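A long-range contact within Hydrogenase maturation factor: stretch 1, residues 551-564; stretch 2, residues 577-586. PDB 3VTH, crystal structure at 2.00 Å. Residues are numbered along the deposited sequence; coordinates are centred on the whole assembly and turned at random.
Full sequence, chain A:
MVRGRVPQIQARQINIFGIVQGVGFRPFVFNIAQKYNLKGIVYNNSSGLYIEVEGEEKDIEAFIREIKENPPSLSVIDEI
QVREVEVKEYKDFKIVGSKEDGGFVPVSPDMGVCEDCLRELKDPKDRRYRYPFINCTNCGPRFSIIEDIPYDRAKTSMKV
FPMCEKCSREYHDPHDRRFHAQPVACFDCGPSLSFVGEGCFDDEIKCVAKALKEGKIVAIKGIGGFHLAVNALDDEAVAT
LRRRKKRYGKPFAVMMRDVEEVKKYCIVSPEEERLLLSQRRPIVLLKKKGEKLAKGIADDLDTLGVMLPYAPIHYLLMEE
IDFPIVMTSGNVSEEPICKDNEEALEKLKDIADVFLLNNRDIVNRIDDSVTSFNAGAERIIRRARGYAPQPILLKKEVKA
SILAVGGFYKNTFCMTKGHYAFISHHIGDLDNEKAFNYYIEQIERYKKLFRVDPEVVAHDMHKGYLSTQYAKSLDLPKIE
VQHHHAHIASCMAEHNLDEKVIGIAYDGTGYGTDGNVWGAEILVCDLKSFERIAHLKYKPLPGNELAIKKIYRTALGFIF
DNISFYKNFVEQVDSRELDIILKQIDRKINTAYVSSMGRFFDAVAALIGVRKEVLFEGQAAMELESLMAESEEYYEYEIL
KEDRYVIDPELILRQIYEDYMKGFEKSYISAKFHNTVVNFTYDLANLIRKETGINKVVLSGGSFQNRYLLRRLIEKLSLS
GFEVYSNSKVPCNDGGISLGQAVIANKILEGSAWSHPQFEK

Stretch 1, residues 551-564: IYRTALGFIFDNIS
Stretch 2, residues 577-586: ELDIILKQID

Two helices that cross at a moderate angle commonly share an apolar seam and settle their polar accounts at its margin, and this pair from a hydrogenase maturation factor is a compact example. At the centre stands Ile-581, whose CA-to-CB bond points toward the first stretch and whose side chain (chi1 m, chi2 t) ends in a methyl shared by several neighbours. Its CD1 lies 3.9 Å from CD1 of Leu-556 and 3.8 Å from CG of Arg-553, so the aliphatic part of the arginine serves as hydrocarbon here. Leu-556, also pointing toward its partner (m, t), reaches Leu-578 as well, with its CD2 3.9 Å from CD1 of that residue; Leu-578 starts sideways and brings its end nearer through chi1 t and chi2 p.

The frame behind these contacts is regular. Residues 577-586 are helical throughout, within a longer helix, and a second helix runs through residues 552-558 of stretch 1. Each is held by i to i+4 amide-to-carbonyl bonds: Gly-557 N lies 3.0 Å from Arg-553 O, and Ile-581 N lies 3.0 Å from Glu-577 O. The N-to-C directions differ by 51° (signed crossing angle -51°), and the axes approach to 10.7 Å. Register is set by two CA pairs, Arg-553 CA lying 7.6 Å from Ile-581 CA and Gly-557 CA lying 7.6 Å from Ile-585 CA, a matched step of four residues on each helix. At Gly-557 the bare backbone meets the other helix, its CA 4.1 Å from Ile-585 CD1.

Toward the C-terminal end of stretch 1, Ile-585 (m, t) also places CG2 3.9 Å from CD1 of Phe-560, whose chi1 is p and chi2 106°. Beyond a turn, a 3-10 segment at 563-564 presents Ile-563 (m, m), with its CD1 4.0 Å from CD2 of Leu-582 (m, t). Together the two stretches bury 520 Å².

The polar edge gathers around Glu-577, extended with chi1 and chi2 both t and chi3 12°. Tyr-552 (chi1 p, chi2 -87°) donates from OH to Glu-577 OE2 in a very short hydrogen bond of 2.5 Å, the carboxylate oxygen lying near the plane of the ring. Arg-553 (m, t, p, chi4 106°) comes no closer than 4.4 Å from NH1 to Glu-577 OE2, too far for a salt bridge, and a water closes the gap: it accepts from Arg-553 NH1 at 2.7 Å and donates to Glu-577 OE2 at 2.5 Å. One face of the guanidinium is covered by Ile-581 CG1, so the charged edge rests directly on the apolar centre.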

ATOM      1  N   ILE A 551      16.240 -12.702 -18.690  1.00 39.32           N
ATOM      2  CA  ILE A 551      15.082 -12.513 -19.561  1.00 37.22           C
ATOM      3  C   ILE A 551      15.314 -12.839 -21.036  1.00 36.60           C
ATOM      4  O   ILE A 551      14.354 -12.989 -21.784  1.00 34.87           O
ATOM      5  CB  ILE A 551      14.430 -11.106 -19.417  1.00 36.49           C
ATOM      6  CG1 ILE A 551      15.319 -10.014 -20.011  1.00 37.28           C
ATOM      7  CG2 ILE A 551      14.063 -10.820 -17.945  1.00 36.72           C
ATOM      8  CD1 ILE A 551      14.632  -8.644 -20.049  1.00 38.35           C
ATOM      9  N   TYR A 552      16.571 -12.947 -21.463  1.00 37.05           N
ATOM     10  CA  TYR A 552      16.816 -13.431 -22.821  1.00 37.47           C
ATOM     11  C   TYR A 552      16.298 -14.871 -22.979  1.00 36.81           C
ATOM     12  O   TYR A 552      15.916 -15.269 -24.072  1.00 36.75           O
ATOM     13  CB  TYR A 552      18.292 -13.301 -23.233  1.00 39.43           C
ATOM     14  CG  TYR A 552      19.250 -14.105 -22.378  1.00 41.66           C
ATOM     15  CD1 TYR A 552      19.787 -13.570 -21.202  1.00 42.36           C
ATOM     16  CD2 TYR A 552      19.632 -15.400 -22.753  1.00 43.95           C
ATOM     17  CE1 TYR A 552      20.673 -14.312 -20.416  1.00 45.34           C
ATOM     18  CE2 TYR A 552      20.517 -16.145 -21.978  1.00 45.65           C
ATOM     19  CZ  TYR A 552      21.032 -15.597 -20.814  1.00 46.94           C
ATOM     20  OH  TYR A 552      21.903 -16.335 -20.043  1.00 49.84           O
ATOM     21  N   ARG A 553      16.254 -15.626 -21.874  1.00 36.04           N
ATOM     22  CA  ARG A 553      15.663 -16.969 -21.856  1.00 35.67           C
ATOM     23  C   ARG A 553      14.154 -16.923 -22.062  1.00 33.62           C
ATOM     24  O   ARG A 553      13.568 -17.803 -22.698  1.00 33.29           O
ATOM     25  CB  ARG A 553      15.966 -17.678 -20.537  1.00 36.64           C
ATOM     26  CG  ARG A 553      17.454 -17.954 -20.276  1.00 40.84           C
ATOM     27  CD  ARG A 553      17.657 -18.549 -18.882  1.00 46.96           C
ATOM     28  NE  ARG A 553      16.992 -19.846 -18.712  1.00 48.87           N
ATOM     29  CZ  ARG A 553      17.616 -21.023 -18.668  1.00 51.07           C
ATOM     30  NH1 ARG A 553      18.941 -21.101 -18.763  1.00 53.62           N
ATOM     31  NH2 ARG A 553      16.910 -22.135 -18.516  1.00 51.83           N
ATOM     32  N   THR A 554      13.522 -15.893 -21.509  1.00 31.56           N
ATOM     33  CA  THR A 554      12.102 -15.683 -21.721  1.00 29.50           C
ATOM     34  C   THR A 554      11.856 -15.377 -23.188  1.00 28.29           C
ATOM     35  O   THR A 554      10.946 -15.943 -23.794  1.00 27.69           O
ATOM     36  CB  THR A 554      11.546 -14.538 -20.840  1.00 28.47           C
ATOM     37  OG1 THR A 554      11.549 -14.967 -19.480  1.00 29.61           O
ATOM     38  CG2 THR A 554      10.109 -14.203 -21.240  1.00 26.82           C
ATOM     39  N   ALA A 555      12.677 -14.501 -23.765  1.00 28.38           N
ATOM     40  CA  ALA A 555      12.551 -14.181 -25.188  1.00 28.20           C
ATOM     41  C   ALA A 555      12.720 -15.426 -26.066  1.00 28.60           C
ATOM     42  O   ALA A 555      11.972 -15.617 -27.022  1.00 28.50           O
ATOM     43  CB  ALA A 555      13.542 -13.097 -25.596  1.00 28.57           C
ATOM     44  N   LEU A 556      13.709 -16.262 -25.756  1.00 28.85           N
ATOM     45  CA  LEU A 556      13.922 -17.502 -26.522  1.00 29.32           C
ATOM     46  C   LEU A 556      12.703 -18.434 -26.462  1.00 28.51           C
ATOM     47  O   LEU A 556      12.305 -19.043 -27.464  1.00 28.99           O
ATOM     48  CB  LEU A 556      15.172 -18.233 -26.029  1.00 30.08           C
ATOM     49  CG  LEU A 556      16.494 -17.552 -26.384  1.00 31.44           C
ATOM     50  CD1 LEU A 556      17.636 -18.220 -25.666  1.00 32.76           C
ATOM     51  CD2 LEU A 556      16.716 -17.572 -27.914  1.00 31.64           C
ATOM     52  N   GLY A 557      12.130 -18.557 -25.277  1.00 27.32           N
ATOM     53  CA  GLY A 557      10.865 -19.263 -25.119  1.00 27.67           C
ATOM     54  C   GLY A 557       9.776 -18.721 -26.038  1.00 27.51           C
ATOM     55  O   GLY A 557       9.089 -19.492 -26.710  1.00 28.60           O
ATOM     56  N   PHE A 558       9.626 -17.402 -26.094  1.00 26.79           N
ATOM     57  CA  PHE A 558       8.566 -16.788 -26.916  1.00 27.25           C
ATOM     58  C   PHE A 558       8.786 -17.015 -28.417  1.00 28.65           C
ATOM     59  O   PHE A 558       7.813 -17.047 -29.192  1.00 28.53           O
ATOM     60  CB  PHE A 558       8.420 -15.286 -26.611  1.00 26.86           C
ATOM     61  CG  PHE A 558       7.468 -14.981 -25.474  1.00 27.10           C
ATOM     62  CD1 PHE A 558       6.322 -14.220 -25.692  1.00 27.96           C
ATOM     63  CD2 PHE A 558       7.689 -15.502 -24.200  1.00 28.19           C
ATOM     64  CE1 PHE A 558       5.418 -13.942 -24.637  1.00 26.88           C
ATOM     65  CE2 PHE A 558       6.803 -15.231 -23.150  1.00 26.93           C
ATOM     66  CZ  PHE A 558       5.655 -14.452 -23.380  1.00 27.17           C
ATOM     67  N   ILE A 559      10.052 -17.182 -28.814  1.00 29.26           N
ATOM     68  CA  ILE A 559      10.396 -17.340 -30.236  1.00 31.02           C
ATOM     69  C   ILE A 559      10.846 -18.753 -30.613  1.00 33.00           C
ATOM     70  O   ILE A 559      11.325 -18.961 -31.728  1.00 33.98           O
ATOM     71  CB  ILE A 559      11.480 -16.316 -30.690  1.00 31.09           C
ATOM     72  CG1 ILE A 559      12.836 -16.584 -30.006  1.00 29.88           C
ATOM     73  CG2 ILE A 559      10.969 -14.896 -30.469  1.00 30.83           C
ATOM     74  CD1 ILE A 559      14.042 -15.810 -30.615  1.00 31.35           C
ATOM     75  N   PHE A 560      10.676 -19.718 -29.699  1.00 34.24           N
ATOM     76  CA  PHE A 560      11.275 -21.063 -29.836  1.00 36.71           C
ATOM     77  C   PHE A 560      11.029 -21.758 -31.181  1.00 38.36           C
ATOM     78  O   PHE A 560      11.914 -22.447 -31.707  1.00 39.49           O
ATOM     79  CB  PHE A 560      10.848 -21.979 -28.677  1.00 36.73           C
ATOM     80  CG  PHE A 560       9.497 -22.635 -28.869  1.00 37.80           C
ATOM     81  CD1 PHE A 560       9.410 -23.994 -29.184  1.00 40.21           C
ATOM     82  CD2 PHE A 560       8.317 -21.895 -28.752  1.00 37.49           C
ATOM     83  CE1 PHE A 560       8.161 -24.611 -29.366  1.00 41.36           C
ATOM     84  CE2 PHE A 560       7.056 -22.508 -28.931  1.00 39.09           C
ATOM     85  CZ  PHE A 560       6.981 -23.858 -29.232  1.00 38.67           C
ATOM     86  N   ASP A 561       9.835 -21.585 -31.737  1.00 38.75           N
ATOM     87  CA  ASP A 561       9.478 -22.309 -32.968  1.00 40.77           C
ATOM     88  C   ASP A 561       9.684 -21.476 -34.232  1.00 41.41           C
ATOM     89  O   ASP A 561       9.196 -21.838 -35.298  1.00 41.29           O
ATOM     90  CB  ASP A 561       8.027 -22.803 -32.897  1.00 41.01           C
ATOM     91  CG  ASP A 561       7.042 -21.682 -32.621  1.00 41.65           C
ATOM     92  OD1 ASP A 561       7.469 -20.511 -32.527  1.00 43.67           O
ATOM     93  OD2 ASP A 561       5.839 -21.967 -32.487  1.00 43.76           O
ATOM     94  N   ASN A 562      10.385 -20.350 -34.103  1.00 41.43           N
ATOM     95  CA  ASN A 562      10.666 -19.489 -35.255  1.00 42.53           C
ATOM     96  C   ASN A 562      12.026 -18.810 -35.084  1.00 42.60           C
ATOM     97  O   ASN A 562      12.216 -17.649 -35.439  1.00 42.82           O
ATOM     98  CB  ASN A 562       9.519 -18.477 -35.442  1.00 41.70           C
ATOM     99  CG  ASN A 562       9.629 -17.680 -36.742  1.00 43.82           C
ATOM    100  OD1 ASN A 562       9.220 -16.516 -36.804  1.00 44.45           O
ATOM    101  ND2 ASN A 562      10.186 -18.299 -37.775  1.00 45.07           N
ATOM    102  N   ILE A 563      12.970 -19.577 -34.545  1.00 42.92           N
ATOM    103  CA  ILE A 563      14.323 -19.123 -34.199  1.00 43.46           C
ATOM    104  C   ILE A 563      15.098 -18.404 -35.323  1.00 44.15           C
ATOM    105  O   ILE A 563      15.676 -17.333 -35.096  1.00 43.78           O
ATOM    106  CB  ILE A 563      15.160 -20.329 -33.636  1.00 44.27           C
ATOM    107  CG1 ILE A 563      14.751 -20.642 -32.187  1.00 43.70           C
ATOM    108  CG2 ILE A 563      16.687 -20.125 -33.810  1.00 45.88           C
ATOM    109  CD1 ILE A 563      15.122 -19.587 -31.137  1.00 43.69           C
ATOM    110  N   SER A 564      15.109 -18.987 -36.521  1.00 44.75           N
ATOM    111  CA  SER A 564      15.886 -18.438 -37.633  1.00 45.64           C
ATOM    112  C   SER A 564      15.482 -17.008 -38.010  1.00 44.71           C
ATOM    113  O   SER A 564      16.264 -16.274 -38.620  1.00 45.33           O
ATOM    114  CB  SER A 564      15.832 -19.366 -38.859  1.00 47.46           C
ATOM    115  OG  SER A 564      14.502 -19.540 -39.319  1.00 48.02           O
ATOM    116  N   GLU A 577      25.176 -22.334 -24.370  1.00 51.03           N
ATOM    117  CA  GLU A 577      23.978 -22.041 -23.594  1.00 48.30           C
ATOM    118  C   GLU A 577      22.706 -22.052 -24.454  1.00 45.89           C
ATOM    119  O   GLU A 577      21.667 -22.565 -24.023  1.00 44.05           O
ATOM    120  CB  GLU A 577      24.122 -20.710 -22.855  1.00 48.11           C
ATOM    121  CG  GLU A 577      22.908 -20.323 -22.002  1.00 48.22           C
ATOM    122  CD  GLU A 577      23.124 -19.051 -21.190  1.00 51.21           C
ATOM    123  OE1 GLU A 577      24.114 -18.323 -21.446  1.00 53.72           O
ATOM    124  OE2 GLU A 577      22.302 -18.783 -20.289  1.00 50.96           O
ATOM    125  N   LEU A 578      22.793 -21.503 -25.666  1.00 45.12           N
ATOM    126  CA  LEU A 578      21.660 -21.500 -26.593  1.00 43.46           C
ATOM    127  C   LEU A 578      21.190 -22.924 -26.925  1.00 43.58           C
ATOM    128  O   LEU A 578      20.003 -23.228 -26.829  1.00 41.93           O
ATOM    129  CB  LEU A 578      21.991 -20.746 -27.888  1.00 43.75           C
ATOM    130  CG  LEU A 578      20.899 -20.795 -28.970  1.00 42.70           C
ATOM    131  CD1 LEU A 578      19.656 -20.007 -28.518  1.00 40.28           C
ATOM    132  CD2 LEU A 578      21.414 -20.275 -30.307  1.00 42.94           C
ATOM    133  N   ASP A 579      22.132 -23.774 -27.320  1.00 45.11           N
ATOM    134  CA  ASP A 579      21.855 -25.178 -27.632  1.00 46.07           C
ATOM    135  C   ASP A 579      21.093 -25.856 -26.487  1.00 44.55           C
ATOM    136  O   ASP A 579      20.089 -26.540 -26.705  1.00 43.78           O
ATOM    137  CB  ASP A 579      23.174 -25.915 -27.884  1.00 48.65           C
ATOM    138  CG  ASP A 579      22.970 -27.330 -28.415  1.00 52.66           C
ATOM    139  OD1 ASP A 579      22.401 -27.477 -29.524  1.00 54.73           O
ATOM    140  OD2 ASP A 579      23.408 -28.291 -27.733  1.00 56.61           O
ATOM    141  N   ILE A 580      21.574 -25.643 -25.269  1.00 44.09           N
ATOM    142  CA  ILE A 580      21.003 -26.273 -24.090  1.00 43.39           C
ATOM    143  C   ILE A 580      19.584 -25.786 -23.831  1.00 41.35           C
ATOM    144  O   ILE A 580      18.670 -26.594 -23.586  1.00 40.61           O
ATOM    145  CB  ILE A 580      21.929 -26.072 -22.873  1.00 44.28           C
ATOM    146  CG1 ILE A 580      23.217 -26.883 -23.091  1.00 46.72           C
ATOM    147  CG2 ILE A 580      21.218 -26.434 -21.569  1.00 43.84           C
ATOM    148  CD1 ILE A 580      24.334 -26.612 -22.093  1.00 50.01           C
ATOM    149  N   ILE A 581      19.392 -24.470 -23.903  1.00 39.70           N
ATOM    150  CA  ILE A 581      18.072 -23.884 -23.698  1.00 37.45           C
ATOM    151  C   ILE A 581      17.065 -24.466 -24.697  1.00 36.88           C
ATOM    152  O   ILE A 581      15.984 -24.897 -24.300  1.00 36.10           O
ATOM    153  CB  ILE A 581      18.101 -22.333 -23.800  1.00 36.45           C
ATOM    154  CG1 ILE A 581      18.818 -21.733 -22.588  1.00 37.46           C
ATOM    155  CG2 ILE A 581      16.670 -21.747 -23.910  1.00 35.72           C
ATOM    156  CD1 ILE A 581      19.200 -20.255 -22.744  1.00 37.22           C
ATOM    157  N   LEU A 582      17.417 -24.474 -25.979  1.00 36.86           N
ATOM    158  CA  LEU A 582      16.513 -24.983 -27.011  1.00 37.25           C
ATOM    159  C   LEU A 582      16.215 -26.489 -26.848  1.00 38.33           C
ATOM    160  O   LEU A 582      15.075 -26.929 -27.063  1.00 37.73           O
ATOM    161  CB  LEU A 582      17.031 -24.678 -28.418  1.00 38.19           C
ATOM    162  CG  LEU A 582      17.201 -23.189 -28.791  1.00 38.04           C
ATOM    163  CD1 LEU A 582      17.524 -23.032 -30.278  1.00 40.33           C
ATOM    164  CD2 LEU A 582      15.972 -22.372 -28.405  1.00 37.03           C
ATOM    165  N   LYS A 583      17.223 -27.255 -26.440  1.00 38.75           N
ATOM    166  CA  LYS A 583      17.036 -28.676 -26.172  1.00 40.15           C
ATOM    167  C   LYS A 583      16.127 -28.933 -24.977  1.00 39.10           C
ATOM    168  O   LYS A 583      15.291 -29.826 -25.033  1.00 38.85           O
ATOM    169  CB  LYS A 583      18.381 -29.395 -26.010  1.00 42.00           C
ATOM    170  CG  LYS A 583      19.052 -29.700 -27.331  1.00 45.00           C
ATOM    171  CD  LYS A 583      20.453 -30.277 -27.125  1.00 49.08           C
ATOM    172  CE  LYS A 583      20.886 -31.130 -28.293  1.00 54.66           C
ATOM    173  NZ  LYS A 583      21.466 -30.344 -29.409  1.00 57.59           N
ATOM    174  N   GLN A 584      16.290 -28.144 -23.913  1.00 38.62           N
ATOM    175  CA  GLN A 584      15.448 -28.233 -22.726  1.00 38.10           C
ATOM    176  C   GLN A 584      13.976 -27.966 -23.053  1.00 37.11           C
ATOM    177  O   GLN A 584      13.101 -28.714 -22.625  1.00 36.46           O
ATOM    178  CB  GLN A 584      15.934 -27.278 -21.627  1.00 37.68           C
ATOM    179  CG  GLN A 584      17.252 -27.707 -20.988  1.00 39.40           C
ATOM    180  CD  GLN A 584      17.727 -26.778 -19.894  1.00 38.36           C
ATOM    181  OE1 GLN A 584      17.149 -25.713 -19.667  1.00 40.81           O
ATOM    182  NE2 GLN A 584      18.786 -27.180 -19.201  1.00 39.88           N
ATOM    183  N   ILE A 585      13.709 -26.906 -23.817  1.00 36.17           N
ATOM    184  CA  ILE A 585      12.353 -26.643 -24.295  1.00 35.21           C
ATOM    185  C   ILE A 585      11.793 -27.850 -25.059  1.00 36.58           C
ATOM    186  O   ILE A 585      10.708 -28.339 -24.737  1.00 35.29           O
ATOM    187  CB  ILE A 585      12.296 -25.401 -25.188  1.00 35.07           C
ATOM    188  CG1 ILE A 585      12.612 -24.144 -24.360  1.00 33.62           C
ATOM    189  CG2 ILE A 585      10.915 -25.301 -25.886  1.00 33.87           C
ATOM    190  CD1 ILE A 585      12.756 -22.875 -25.212  1.00 35.62           C
ATOM    191  N   ASP A 586      12.551 -28.322 -26.052  1.00 37.40           N
ATOM    192  CA  ASP A 586      12.143 -29.435 -26.897  1.00 39.80           C
ATOM    193  C   ASP A 586      11.891 -30.722 -26.102  1.00 40.11           C
ATOM    194  O   ASP A 586      11.008 -31.497 -26.447  1.00 40.51           O
ATOM    195  CB  ASP A 586      13.221 -29.702 -27.965  1.00 41.21           C
ATOM    196  CG  ASP A 586      12.754 -30.661 -29.047  1.00 45.45           C
ATOM    197  OD1 ASP A 586      11.815 -30.311 -29.801  1.00 47.68           O
ATOM    198  OD2 ASP A 586      13.348 -31.759 -29.165  1.00 48.37           O
TER
HETATM  199  O   HOH W   1      20.762 -19.221 -18.310  1.00 44.38           O